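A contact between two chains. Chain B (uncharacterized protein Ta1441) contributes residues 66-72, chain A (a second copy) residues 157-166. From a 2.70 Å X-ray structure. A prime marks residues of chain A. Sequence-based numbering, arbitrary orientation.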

# COMPACT_ATOMS: atom_id res chain seq x y z
N PRO B 66 24.57 -14.87 -7.71
CA PRO B 66 23.87 -15.85 -6.92
C PRO B 66 24.60 -17.19 -6.98
O PRO B 66 24.06 -18.24 -7.34
CB PRO B 66 22.51 -15.87 -7.59
CG PRO B 66 22.86 -15.67 -9.01
CD PRO B 66 23.91 -14.67 -9.00
N VAL B 67 25.83 -17.12 -6.53
CA VAL B 67 26.80 -18.12 -6.75
C VAL B 67 27.34 -18.47 -5.38
O VAL B 67 27.51 -17.61 -4.56
CB VAL B 67 27.84 -17.49 -7.68
CG1 VAL B 67 29.20 -17.49 -7.05
CG2 VAL B 67 27.80 -18.15 -9.05
N ALA B 68 27.58 -19.75 -5.10
CA ALA B 68 28.11 -20.15 -3.78
C ALA B 68 29.61 -20.38 -3.92
O ALA B 68 30.06 -20.79 -4.98
CB ALA B 68 27.43 -21.38 -3.31
N VAL B 69 30.39 -20.11 -2.88
CA VAL B 69 31.81 -20.32 -3.00
C VAL B 69 32.28 -21.58 -2.27
O VAL B 69 31.95 -21.80 -1.13
CB VAL B 69 32.67 -19.06 -2.69
CG1 VAL B 69 31.83 -17.80 -2.51
CG2 VAL B 69 33.63 -19.29 -1.56
N PHE B 70 33.06 -22.40 -2.97
CA PHE B 70 33.48 -23.69 -2.48
C PHE B 70 34.98 -23.92 -2.59
O PHE B 70 35.48 -25.03 -2.55
CB PHE B 70 32.70 -24.81 -3.20
CG PHE B 70 32.81 -26.17 -2.51
CD1 PHE B 70 32.52 -26.31 -1.15
CD2 PHE B 70 33.18 -27.28 -3.20
CE1 PHE B 70 32.62 -27.55 -0.52
CE2 PHE B 70 33.26 -28.50 -2.56
CZ PHE B 70 32.99 -28.63 -1.22
N VAL B 71 35.74 -22.87 -2.65
CA VAL B 71 37.20 -23.02 -2.58
C VAL B 71 37.74 -23.57 -1.21
O VAL B 71 37.30 -23.23 -0.11
CB VAL B 71 37.86 -21.72 -2.94
CG1 VAL B 71 38.33 -21.02 -1.71
CG2 VAL B 71 38.94 -22.00 -3.91
N GLY B 72 38.69 -24.46 -1.30
CA GLY B 72 39.26 -25.05 -0.10
C GLY B 72 38.28 -25.93 0.60
O GLY B 72 38.37 -26.13 1.82
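Chain A, residues 157-166: QPADSAIIAG

Phe70 covers more of the contact than any other residue of either stretch, and the chain A segment bends around it. Its chi1 is t, near -165°, and its ring reaches along chain A to the end of an earlier strand, at Pro158′, and the residue after it, Ala159′: CE2 lies 4.4 Å from CB of Pro158′ and 4.4 Å from CB of Ala159′. A long aromatic side chain suits this place because its ring edge reaches Pro158′ and Ala159′ while its CB stays against Ile164′. At its root, CB of Phe70 packs 4.1 Å from CG1 of Ile164′, whose m, m side chain lies on the same side of the sheet as the methyl group of Ala68. There the two CB atoms, of Ala68 and Ile164′, are 4.2 Å apart; Ile164′ thus touches both Ala68 and Phe70.

The other face carries Val69 and Ile163′, whose CA atoms approach to 4.5 Å. Val67 adds to the apolar surface, with CG1 4.1 Å from CB of Ile163′ and CG2 4.0 Å from CB of Ala165′, so that one beta-branched side chain touches two neighbours. Towards the other end, CG2 of Val71 meets CB of Ala162′ at 3.8 Å, a methyl group against a valine branch.

Between the two faces the backbones pair antiparallel, extended at Ala68 and Val69 and at Ile163′ and Ile164′; Phe70, at phi/psi -130/22, and Ala162′, at -75/-33, depart from this form. The register runs from Val67 against Ala165′, CA to CA 5.1 Å, to Val71 against Ala162′, CA to CA 4.2 Å. Ala68 and Ile164′ form a hydrogen-bonded pair, with Ala68 N donating to Ile164′ O at 3.1 Å and Ile164′ N to Ala68 O at 2.9 Å. The next rung is Phe70 N to Ala162′ O, 2.7 Å and nearly straight at 168°. Between the rungs lies the non-hydrogen-bonded pair Val69 and Ile163′, and CA of Ile163′ comes 3.3 Å from Ala68 O in a CA-H...O contact. The chain before Ala162′ turns towards the phenyl ring, whose edge meets Ala159′ O at 3.5 Å from CE2.

Beyond the strands, at the polar edge, a water joins the two chains. The carbonyls Pro66 O and Gly166′ O stand 4.3 Å apart; as two acceptors they cannot bond to each other, and water 1 bridges them, donating to Pro66 O at 2.6 Å and to Gly166′ O at 2.8 Å. Gly166′ has a positive phi of 50°, which by itself favours glycine.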

# COMPACT_ATOMS: atom_id res chain seq x y z
N GLN A 157 33.78 -37.77 -2.69
CA GLN A 157 34.81 -36.74 -2.59
C GLN A 157 34.25 -35.35 -2.92
O GLN A 157 33.16 -35.23 -3.51
CB GLN A 157 36.05 -37.08 -3.43
CG GLN A 157 35.91 -38.22 -4.53
CD GLN A 157 37.18 -38.40 -5.40
OE1 GLN A 157 37.13 -38.91 -6.53
NE2 GLN A 157 38.32 -37.95 -4.88
N PRO A 158 34.99 -34.30 -2.49
CA PRO A 158 34.55 -32.89 -2.60
C PRO A 158 34.64 -32.43 -3.99
O PRO A 158 35.66 -32.64 -4.61
CB PRO A 158 35.59 -32.16 -1.77
CG PRO A 158 36.00 -33.13 -0.77
CD PRO A 158 36.07 -34.42 -1.50
N ALA A 159 33.60 -31.81 -4.52
CA ALA A 159 33.65 -31.35 -5.92
C ALA A 159 34.83 -30.45 -6.10
O ALA A 159 35.25 -29.81 -5.17
CB ALA A 159 32.42 -30.63 -6.29
N ASP A 160 35.41 -30.41 -7.28
CA ASP A 160 36.44 -29.39 -7.45
C ASP A 160 35.93 -28.21 -8.22
O ASP A 160 35.97 -28.21 -9.44
CB ASP A 160 37.77 -29.88 -8.05
CG ASP A 160 38.97 -29.04 -7.49
OD1 ASP A 160 38.75 -27.81 -7.23
OD2 ASP A 160 40.09 -29.58 -7.27
N SER A 161 35.46 -27.20 -7.51
CA SER A 161 35.20 -25.94 -8.15
C SER A 161 35.16 -24.88 -7.12
O SER A 161 34.69 -25.09 -6.01
CB SER A 161 33.92 -25.96 -8.94
OG SER A 161 32.97 -26.76 -8.30
N ALA A 162 35.72 -23.74 -7.49
CA ALA A 162 35.88 -22.69 -6.55
C ALA A 162 34.51 -22.08 -6.35
O ALA A 162 34.20 -21.68 -5.26
CB ALA A 162 36.90 -21.66 -7.05
N ILE A 163 33.68 -22.06 -7.39
CA ILE A 163 32.36 -21.51 -7.28
C ILE A 163 31.30 -22.47 -7.85
O ILE A 163 31.63 -23.33 -8.65
CB ILE A 163 32.30 -20.10 -7.93
CG1 ILE A 163 32.62 -20.16 -9.40
CG2 ILE A 163 33.29 -19.09 -7.24
CD1 ILE A 163 31.67 -19.34 -10.14
N ILE A 164 30.06 -22.34 -7.39
CA ILE A 164 28.96 -23.18 -7.77
C ILE A 164 27.85 -22.33 -8.36
O ILE A 164 27.23 -21.50 -7.68
CB ILE A 164 28.42 -23.89 -6.55
CG1 ILE A 164 29.55 -24.56 -5.76
CG2 ILE A 164 27.36 -24.91 -6.93
CD1 ILE A 164 30.35 -25.56 -6.58
N ALA A 165 27.59 -22.52 -9.65
CA ALA A 165 26.68 -21.66 -10.37
C ALA A 165 25.35 -22.36 -10.67
O ALA A 165 24.95 -23.31 -10.01
CB ALA A 165 27.31 -21.22 -11.61
N GLY A 166 24.66 -21.83 -11.68
CA GLY A 166 23.32 -22.21 -12.00
C GLY A 166 22.44 -22.17 -10.81
O GLY A 166 22.70 -21.42 -9.85
O HOH W 1 24.63 -19.40 -9.56